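Local structure of alpha-L-arabinofuranosidase B (Aspergillus kawachii, 6SXT) at residues V333-Y347 and S468-A482. The protein hydrolyses the linkages of terminal non-reducing alpha-L-arabinofuranosyl residues in arabinan, arabinogalactan and arabinoxylan, and carries a C-terminal arabinose-binding domain beside its catalytic domain. Sequence-based numbering, arbitrary orientation.
Sequences VVSLRVTTPGYTTRY and SFNNDVSFEIETAFA. With ALA (alanine), chain C; SO4 (sulfate ion), chain R.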
ATOM      1  N   VAL A 333       5.459  26.803 -14.187  1.00 22.30           N
ATOM      2  CA  VAL A 333       6.917  26.559 -14.154  1.00 22.23           C
ATOM      3  C   VAL A 333       7.472  27.123 -12.866  1.00 21.15           C
ATOM      4  O   VAL A 333       7.161  28.263 -12.540  1.00 24.29           O
ATOM      5  CB  VAL A 333       7.610  27.186 -15.387  1.00 23.92           C
ATOM      6  CG1 VAL A 333       9.016  26.651 -15.510  1.00 23.89           C
ATOM      7  CG2 VAL A 333       6.790  26.904 -16.632  1.00 25.39           C
ATOM      8  N   VAL A 334       8.264  26.351 -12.152  1.00 20.97           N
ATOM      9  CA  VAL A 334       8.723  26.732 -10.804  1.00 21.43           C
ATOM     10  C   VAL A 334      10.212  26.504 -10.669  1.00 20.37           C
ATOM     11  O   VAL A 334      10.783  25.679 -11.395  1.00 21.06           O
ATOM     12  CB  VAL A 334       7.965  25.923  -9.711  1.00 20.48           C
ATOM     13  CG1 VAL A 334       6.469  26.135  -9.825  1.00 20.75           C
ATOM     14  CG2 VAL A 334       8.339  24.455  -9.751  1.00 23.47           C
ATOM     15  N   SER A 335      10.789  27.120  -9.637  1.00 20.49           N
ATOM     16  CA  SER A 335      12.083  26.711  -9.097  1.00 20.98           C
ATOM     17  C   SER A 335      11.819  26.341  -7.635  1.00 22.07           C
ATOM     18  O   SER A 335      10.884  26.898  -7.026  1.00 23.96           O
ATOM     19  CB  SER A 335      13.170  27.785  -9.261  1.00 24.20           C
ATOM     20  OG  SER A 335      13.424  27.963 -10.668  1.00 23.66           O
ATOM     21  N   LEU A 336      12.596  25.424  -7.130  1.00 20.95           N
ATOM     22  CA  LEU A 336      12.372  24.830  -5.772  1.00 20.74           C
ATOM     23  C   LEU A 336      13.625  25.126  -4.962  1.00 18.79           C
ATOM     24  O   LEU A 336      14.725  24.578  -5.220  1.00 20.24           O
ATOM     25  CB  LEU A 336      12.080  23.322  -5.927  1.00 19.70           C
ATOM     26  CG  LEU A 336      10.797  23.015  -6.678  1.00 21.24           C
ATOM     27  CD1 LEU A 336      10.720  21.551  -7.019  1.00 23.57           C
ATOM     28  CD2 LEU A 336       9.565  23.423  -5.881  1.00 24.11           C
ATOM     29  N   ARG A 337      13.463  25.934  -3.928  1.00 19.52           N
ATOM     30  CA  ARG A 337      14.595  26.447  -3.127  1.00 20.70           C
ATOM     31  C   ARG A 337      14.780  25.647  -1.845  1.00 22.32           C
ATOM     32  O   ARG A 337      13.762  25.373  -1.161  1.00 21.17           O
ATOM     33  CB  ARG A 337      14.376  27.915  -2.771  1.00 21.28           C
ATOM     34  CG  ARG A 337      15.631  28.522  -2.145  1.00 22.82           C
ATOM     35  CD  ARG A 337      15.526  30.018  -1.901  1.00 23.42           C
ATOM     36  NE  ARG A 337      14.397  30.355  -1.050  1.00 26.83           N
ATOM     37  CZ  ARG A 337      14.367  30.211   0.271  1.00 27.40           C
ATOM     38  NH1 ARG A 337      15.402  29.738   0.922  1.00 28.93           N
ATOM     39  NH2 ARG A 337      13.287  30.572   0.936  1.00 28.99           N
ATOM     40  N   VAL A 338      16.007  25.243  -1.584  1.00 19.93           N
ATOM     41  CA  VAL A 338      16.410  24.558  -0.334  1.00 21.60           C
ATOM     42  C   VAL A 338      16.140  25.455   0.864  1.00 22.41           C
ATOM     43  O   VAL A 338      16.366  26.699   0.786  1.00 22.21           O
ATOM     44  CB  VAL A 338      17.868  24.132  -0.429  1.00 20.20           C
ATOM     45  CG1 VAL A 338      18.403  23.627   0.874  1.00 21.70           C
ATOM     46  CG2 VAL A 338      18.073  23.083  -1.492  1.00 20.02           C
ATOM     47  N   THR A 339      15.657  24.881   1.971  1.00 22.15           N
ATOM     48  CA  THR A 339      15.313  25.677   3.173  1.00 22.38           C
ATOM     49  C   THR A 339      16.215  25.292   4.330  1.00 20.80           C
ATOM     50  O   THR A 339      16.125  25.967   5.368  1.00 24.50           O
ATOM     51  CB  THR A 339      13.824  25.559   3.556  1.00 22.27           C
ATOM     52  OG1 THR A 339      13.606  24.216   4.023  1.00 21.62           O
ATOM     53  CG2 THR A 339      12.911  25.943   2.430  1.00 22.34           C
ATOM     54  N   THR A 340      17.066  24.322   4.183  1.00 20.87           N
ATOM     55  CA  THR A 340      17.970  23.844   5.226  1.00 22.33           C
ATOM     56  C   THR A 340      18.962  24.963   5.523  1.00 26.76           C
ATOM     57  O   THR A 340      19.667  25.409   4.607  1.00 24.60           O
ATOM     58  CB  THR A 340      18.708  22.597   4.802  1.00 22.55           C
ATOM     59  OG1 THR A 340      17.749  21.564   4.477  1.00 22.61           O
ATOM     60  CG2 THR A 340      19.657  22.121   5.874  1.00 24.39           C
ATOM     61  N   PRO A 341      19.070  25.410   6.778  1.00 25.30           N
ATOM     62  CA  PRO A 341      20.052  26.454   7.112  1.00 27.58           C
ATOM     63  C   PRO A 341      21.451  26.033   6.651  1.00 25.19           C
ATOM     64  O   PRO A 341      21.926  24.892   6.867  1.00 25.46           O
ATOM     65  CB  PRO A 341      19.942  26.574   8.655  1.00 28.66           C
ATOM     66  CG  PRO A 341      18.499  26.162   8.913  1.00 28.70           C
ATOM     67  CD  PRO A 341      18.270  25.001   7.949  1.00 27.14           C
ATOM     68  N   GLY A 342      22.134  26.991   6.002  1.00 27.05           N
ATOM     69  CA  GLY A 342      23.475  26.752   5.426  1.00 28.82           C
ATOM     70  C   GLY A 342      23.423  26.432   3.947  1.00 28.27           C
ATOM     71  O   GLY A 342      24.494  26.319   3.360  1.00 27.93           O
ATOM     72  N   TYR A 343      22.229  26.181   3.392  1.00 26.57           N
ATOM     73  CA  TYR A 343      22.036  25.726   1.997  1.00 25.99           C
ATOM     74  C   TYR A 343      20.918  26.521   1.344  1.00 22.95           C
ATOM     75  O   TYR A 343      20.435  26.154   0.231  1.00 24.35           O
ATOM     76  CB  TYR A 343      21.800  24.212   1.979  1.00 25.82           C
ATOM     77  CG  TYR A 343      22.853  23.395   2.659  1.00 25.87           C
ATOM     78  CD1 TYR A 343      22.792  23.136   4.022  1.00 29.11           C
ATOM     79  CD2 TYR A 343      23.943  22.913   1.966  1.00 27.44           C
ATOM     80  CE1 TYR A 343      23.774  22.391   4.654  1.00 31.67           C
ATOM     81  CE2 TYR A 343      24.929  22.151   2.573  1.00 30.32           C
ATOM     82  CZ  TYR A 343      24.861  21.930   3.936  1.00 32.76           C
ATOM     83  OH  TYR A 343      25.807  21.170   4.548  1.00 32.52           O
ATOM     84  N   THR A 344      20.492  27.630   1.935  1.00 23.22           N
ATOM     85  CA  THR A 344      19.249  28.318   1.555  1.00 23.58           C
ATOM     86  C   THR A 344      19.381  29.114   0.244  1.00 24.55           C
ATOM     87  O   THR A 344      18.356  29.641  -0.177  1.00 26.14           O
ATOM     88  CB  THR A 344      18.704  29.209   2.685  1.00 29.38           C
ATOM     89  OG1 THR A 344      19.667  30.210   3.000  1.00 28.84           O
ATOM     90  CG2 THR A 344      18.419  28.451   3.968  1.00 26.93           C
ATOM     91  N   THR A 345      20.581  29.221  -0.358  1.00 24.88           N
ATOM     92  CA  THR A 345      20.722  29.876  -1.687  1.00 26.35           C
ATOM     93  C   THR A 345      20.754  28.804  -2.777  1.00 25.93           C
ATOM     94  O   THR A 345      20.879  29.152  -3.959  1.00 23.93           O
ATOM     95  CB  THR A 345      21.983  30.768  -1.767  1.00 25.71           C
ATOM     96  OG1 THR A 345      23.123  29.932  -1.655  1.00 26.46           O
ATOM     97  CG2 THR A 345      21.997  31.791  -0.658  1.00 32.17           C
ATOM     98  N   ARG A 346      20.552  27.532  -2.426  1.00 23.39           N
ATOM     99  CA  ARG A 346      20.579  26.423  -3.410  1.00 22.02           C
ATOM    100  C   ARG A 346      19.169  26.091  -3.865  1.00 23.15           C
ATOM    101  O   ARG A 346      18.174  26.256  -3.105  1.00 22.75           O
ATOM    102  CB  ARG A 346      21.255  25.165  -2.889  1.00 22.45           C
ATOM    103  CG  ARG A 346      22.627  25.414  -2.277  1.00 24.49           C
ATOM    104  CD  ARG A 346      23.337  24.184  -1.836  1.00 24.80           C
ATOM    105  NE  ARG A 346      23.902  23.400  -2.911  1.00 24.89           N
ATOM    106  CZ  ARG A 346      25.148  23.567  -3.378  1.00 28.02           C
ATOM    107  NH1 ARG A 346      25.594  22.826  -4.362  1.00 26.33           N
ATOM    108  NH2 ARG A 346      25.930  24.476  -2.836  1.00 27.84           N
ATOM    109  N   TYR A 347      19.070  25.599  -5.075  1.00 20.39           N
ATOM    110  CA  TYR A 347      17.826  25.199  -5.758  1.00 21.83           C
ATOM    111  C   TYR A 347      17.992  23.802  -6.337  1.00 21.50           C
ATOM    112  O   TYR A 347      19.118  23.358  -6.641  1.00 22.20           O
ATOM    113  CB  TYR A 347      17.470  26.157  -6.892  1.00 23.03           C
ATOM    114  CG  TYR A 347      17.012  27.499  -6.418  1.00 21.39           C
ATOM    115  CD1 TYR A 347      17.955  28.443  -6.021  1.00 23.97           C
ATOM    116  CD2 TYR A 347      15.679  27.866  -6.406  1.00 23.50           C
ATOM    117  CE1 TYR A 347      17.588  29.687  -5.576  1.00 23.21           C
ATOM    118  CE2 TYR A 347      15.285  29.117  -5.956  1.00 25.14           C
ATOM    119  CZ  TYR A 347      16.259  30.054  -5.608  1.00 24.16           C
ATOM    120  OH  TYR A 347      15.868  31.284  -5.138  1.00 26.52           O
ATOM    121  N   SER A 468      18.542  16.408  10.194  1.00 21.19           N
ATOM    122  CA  SER A 468      18.107  17.509   9.300  1.00 21.90           C
ATOM    123  C   SER A 468      17.032  16.992   8.328  1.00 21.84           C
ATOM    124  O   SER A 468      16.789  17.649   7.341  1.00 22.34           O
ATOM    125  CB  SER A 468      19.308  18.070   8.502  1.00 27.55           C
ATOM    126  OG  SER A 468      19.004  19.322   7.947  1.00 29.16           O
ATOM    127  N   PHE A 469      16.333  15.912   8.681  1.00 20.73           N
ATOM    128  CA  PHE A 469      15.375  15.303   7.721  1.00 20.65           C
ATOM    129  C   PHE A 469      14.301  16.328   7.393  1.00 18.91           C
ATOM    130  O   PHE A 469      14.030  16.591   6.202  1.00 19.42           O
ATOM    131  CB  PHE A 469      14.758  13.997   8.250  1.00 21.34           C
ATOM    132  CG  PHE A 469      13.813  13.433   7.233  1.00 18.27           C
ATOM    133  CD1 PHE A 469      14.255  12.635   6.200  1.00 20.11           C
ATOM    134  CD2 PHE A 469      12.465  13.741   7.318  1.00 19.61           C
ATOM    135  CE1 PHE A 469      13.355  12.108   5.284  1.00 19.35           C
ATOM    136  CE2 PHE A 469      11.573  13.223   6.377  1.00 20.19           C
ATOM    137  CZ  PHE A 469      12.022  12.412   5.368  1.00 19.88           C
ATOM    138  N   ASN A 470      13.611  16.864   8.385  1.00 19.52           N
ATOM    139  CA  ASN A 470      12.475  17.759   8.149  1.00 18.58           C
ATOM    140  C   ASN A 470      12.937  18.932   7.265  1.00 19.93           C
ATOM    141  O   ASN A 470      12.207  19.332   6.359  1.00 20.47           O
ATOM    142  CB  ASN A 470      11.859  18.281   9.434  1.00 20.05           C
ATOM    143  CG  ASN A 470      10.986  17.249  10.138  1.00 20.39           C
ATOM    144  OD1 ASN A 470      10.971  16.077   9.774  1.00 21.77           O
ATOM    145  ND2 ASN A 470      10.257  17.763  11.119  1.00 23.68           N
ATOM    146  N   ASN A 471      14.077  19.547   7.577  1.00 20.03           N
ATOM    147  CA  ASN A 471      14.541  20.703   6.755  1.00 20.49           C
ATOM    148  C   ASN A 471      14.908  20.241   5.338  1.00 18.54           C
ATOM    149  O   ASN A 471      14.503  20.945   4.357  1.00 20.50           O
ATOM    150  CB  ASN A 471      15.718  21.386   7.454  1.00 20.80           C
ATOM    151  CG  ASN A 471      15.283  22.191   8.649  1.00 20.95           C
ATOM    152  OD1 ASN A 471      14.159  22.678   8.728  1.00 23.40           O
ATOM    153  ND2 ASN A 471      16.236  22.423   9.547  1.00 25.40           N
ATOM    154  N   ASP A 472      15.551  19.096   5.213  1.00 19.39           N
ATOM    155  CA  ASP A 472      16.115  18.592   3.932  1.00 19.79           C
ATOM    156  C   ASP A 472      15.009  18.079   3.001  1.00 21.16           C
ATOM    157  O   ASP A 472      15.324  17.845   1.830  1.00 19.95           O
ATOM    158  CB  ASP A 472      17.165  17.518   4.124  1.00 20.15           C
ATOM    159  CG  ASP A 472      18.426  17.944   4.890  1.00 22.31           C
ATOM    160  OD1 ASP A 472      18.545  19.174   5.220  1.00 24.13           O
ATOM    161  OD2 ASP A 472      19.207  17.026   5.169  1.00 21.16           O
ATOM    162  N   VAL A 473      13.756  17.967   3.487  1.00 19.92           N
ATOM    163  CA  VAL A 473      12.616  17.589   2.611  1.00 18.22           C
ATOM    164  C   VAL A 473      11.650  18.753   2.439  1.00 18.22           C
ATOM    165  O   VAL A 473      10.560  18.533   1.882  1.00 18.05           O
ATOM    166  CB  VAL A 473      11.897  16.326   3.136  1.00 17.42           C
ATOM    167  CG1 VAL A 473      12.828  15.156   3.298  1.00 17.77           C
ATOM    168  CG2 VAL A 473      11.079  16.610   4.402  1.00 19.71           C
ATOM    169  N   SER A 474      12.010  19.972   2.816  1.00 18.17           N
ATOM    170  CA  SER A 474      11.130  21.133   2.716  1.00 18.26           C
ATOM    171  C   SER A 474      11.724  22.097   1.686  1.00 18.53           C
ATOM    172  O   SER A 474      12.919  22.476   1.854  1.00 19.93           O
ATOM    173  CB  SER A 474      10.950  21.799   4.053  1.00 19.89           C
ATOM    174  OG  SER A 474      10.310  20.885   4.982  1.00 19.76           O
ATOM    175  N   PHE A 475      10.945  22.475   0.702  1.00 19.44           N
ATOM    176  CA  PHE A 475      11.402  23.357  -0.410  1.00 20.91           C
ATOM    177  C   PHE A 475      10.407  24.467  -0.612  1.00 20.00           C
ATOM    178  O   PHE A 475       9.199  24.237  -0.682  1.00 20.42           O
ATOM    179  CB  PHE A 475      11.564  22.556  -1.695  1.00 20.34           C
ATOM    180  CG  PHE A 475      12.547  21.446  -1.549  1.00 19.29           C
ATOM    181  CD1 PHE A 475      13.919  21.638  -1.739  1.00 19.95           C
ATOM    182  CD2 PHE A 475      12.133  20.185  -1.144  1.00 18.84           C
ATOM    183  CE1 PHE A 475      14.805  20.599  -1.608  1.00 20.01           C
ATOM    184  CE2 PHE A 475      13.032  19.150  -1.008  1.00 18.61           C
ATOM    185  CZ  PHE A 475      14.373  19.336  -1.231  1.00 20.16           C
ATOM    186  N   GLU A 476      10.895  25.700  -0.779  1.00 20.20           N
ATOM    187  CA  GLU A 476      10.026  26.827  -1.138  1.00 20.05           C
ATOM    188  C   GLU A 476       9.802  26.859  -2.636  1.00 21.56           C
ATOM    189  O   GLU A 476      10.764  26.666  -3.409  1.00 23.94           O
ATOM    190  CB  GLU A 476      10.645  28.140  -0.668  1.00 24.42           C
ATOM    191  CG  GLU A 476      10.531  28.348   0.835  1.00 29.95           C
ATOM    192  CD  GLU A 476       9.165  28.803   1.326  1.00 29.84           C
ATOM    193  OE1 GLU A 476       8.213  28.905   0.530  1.00 29.86           O
ATOM    194  OE2 GLU A 476       9.083  29.079   2.538  1.00 34.53           O
ATOM    195  N   ILE A 477       8.580  27.118  -3.039  1.00 21.23           N
ATOM    196  CA  ILE A 477       8.155  27.190  -4.457  1.00 22.32           C
ATOM    197  C   ILE A 477       8.338  28.645  -4.871  1.00 24.55           C
ATOM    198  O   ILE A 477       7.694  29.529  -4.291  1.00 24.76           O
ATOM    199  CB  ILE A 477       6.715  26.738  -4.657  1.00 22.65           C
ATOM    200  CG1 ILE A 477       6.461  25.330  -4.117  1.00 23.01           C
ATOM    201  CG2 ILE A 477       6.323  26.863  -6.125  1.00 24.37           C
ATOM    202  CD1 ILE A 477       4.989  25.016  -3.952  1.00 23.04           C
ATOM    203  N   GLU A 478       9.211  28.843  -5.857  1.00 23.85           N
ATOM    204  CA  GLU A 478       9.540  30.194  -6.352  1.00 24.82           C
ATOM    205  C   GLU A 478       9.256  30.266  -7.842  1.00 23.96           C
ATOM    206  O   GLU A 478       9.136  29.255  -8.514  1.00 22.91           O
ATOM    207  CB  GLU A 478      10.964  30.539  -5.945  1.00 26.96           C
ATOM    208  CG  GLU A 478      10.970  30.821  -4.468  1.00 34.75           C
ATOM    209  CD  GLU A 478      12.253  31.239  -3.830  1.00 39.85           C
ATOM    210  OE1 GLU A 478      13.242  31.453  -4.590  1.00 47.02           O
ATOM    211  OE2 GLU A 478      12.227  31.339  -2.595  1.00 35.94           O
ATOM    212  N   THR A 479       9.145  31.500  -8.319  1.00 24.57           N
ATOM    213  CA  THR A 479       9.162  31.799  -9.767  1.00 26.66           C
ATOM    214  C   THR A 479      10.330  31.056 -10.428  1.00 21.37           C
ATOM    215  O   THR A 479      11.425  31.061  -9.874  1.00 24.88           O
ATOM    216  CB  THR A 479       9.370  33.314  -9.960  1.00 30.70           C
ATOM    217  OG1 THR A 479       8.377  34.001  -9.198  1.00 34.78           O
ATOM    218  CG2 THR A 479       9.254  33.713 -11.407  1.00 34.01           C
ATOM    219  N   ALA A 480      10.081  30.441 -11.569  1.00 24.61           N
ATOM    220  CA  ALA A 480      11.137  29.741 -12.329  1.00 24.47           C
ATOM    221  C   ALA A 480      12.193  30.758 -12.804  1.00 23.45           C
ATOM    222  O   ALA A 480      11.854  31.856 -13.273  1.00 24.52           O
ATOM    223  CB  ALA A 480      10.554  29.026 -13.486  1.00 24.31           C
ATOM    224  N   PHE A 481      13.435  30.371 -12.692  1.00 22.19           N
ATOM    225  CA  PHE A 481      14.546  31.171 -13.285  1.00 24.17           C
ATOM    226  C   PHE A 481      14.395  31.293 -14.797  1.00 30.50           C
ATOM    227  O   PHE A 481      14.883  32.322 -15.328  1.00 26.69           O
ATOM    228  CB  PHE A 481      15.878  30.568 -12.920  1.00 22.82           C
ATOM    229  CG  PHE A 481      16.330  30.881 -11.530  1.00 25.40           C
ATOM    230  CD1 PHE A 481      16.834  32.130 -11.188  1.00 25.89           C
ATOM    231  CD2 PHE A 481      16.192  29.934 -10.528  1.00 25.09           C
ATOM    232  CE1 PHE A 481      17.250  32.400  -9.894  1.00 27.81           C
ATOM    233  CE2 PHE A 481      16.609  30.209  -9.238  1.00 25.47           C
ATOM    234  CZ  PHE A 481      17.109  31.438  -8.913  1.00 27.87           C
ATOM    235  N   ALA A 482      13.845  30.306 -15.485  1.00 25.15           N
ATOM    236  CA  ALA A 482      13.750  30.231 -16.963  1.00 29.27           C
ATOM    237  C   ALA A 482      12.462  29.544 -17.383  1.00 38.58           C
ATOM    238  O   ALA A 482      12.184  28.488 -16.797  1.00 41.08           O
ATOM    239  CB  ALA A 482      14.912  29.444 -17.502  1.00 35.82           C
TER
HETATM  240  N   ALA C 501      11.452  30.060 -19.372  1.00 83.10           N
HETATM  241  CA  ALA C 501      10.276  29.156 -19.409  1.00 73.25           C
HETATM  242  C   ALA C 501      10.044  28.751 -20.867  1.00 71.73           C
HETATM  243  O   ALA C 501      11.045  28.421 -21.517  1.00 59.12           O
HETATM  244  CB  ALA C 501       9.078  29.843 -18.796  1.00 68.23           C
HETATM  245  S   SO4 R 518      29.132  23.916  -4.516  1.00 73.68           S
HETATM  246  O1  SO4 R 518      30.452  24.148  -5.051  1.00 82.11           O
HETATM  247  O2  SO4 R 518      28.411  25.171  -4.468  1.00 58.73           O
HETATM  248  O3  SO4 R 518      28.438  22.947  -5.375  1.00 57.39           O
HETATM  249  O4  SO4 R 518      29.257  23.390  -3.175  1.00 78.78           O
HETATM  250  O   HOH W   1       7.530  30.892 -12.972  1.00 29.86           O
HETATM  251  O   HOH W   2      11.670  29.843   3.725  1.00 42.88           O
HETATM  252  O   HOH W   3      15.604  21.903   2.100  1.00 19.97           O
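The first and last strands of the beta-trefoil arabinose-binding domain, 333-338 and 475-479, pair antiparallel, joining the N- and C-terminal ends of the domain. S335 with E478 and R337 with E476 are hydrogen-bonded pairs; R337 N reaches E476 O at 2.8 Å, almost straight. L336 and I477 lie side by side on one face, CD2 of L336 against CG1 of I477. On the other face the extended E478 divides its carboxylate between two donors. With the R337 chain bent at chi3 (58°), NE of R337 lies 2.8 Å from OE2 of E478 in a salt bridge; OE2 sits in the guanidinium plane, whereas NE comes from above the carboxylate plane. Y347 OH donates to OE1 of E478 nearly along the C-O axis. The Y347 ring lies between CG of R337, offset toward the rim of one face, and F481, which turns its edge to the opposite face, a T-shaped pair with planes at 81°. S335 OG accepts from F481 N and is also hydrogen-bonded to A372 O. Beyond the strands, T339 OG1 donates to S474 O. At sugar-binding D472, salt-bridged through OD2 to R446, OD1 accepts from S468 OG and, through its anti lone pair, from T340 OG1, itself hydrogen-bonded to sugar-binding H447 NE2.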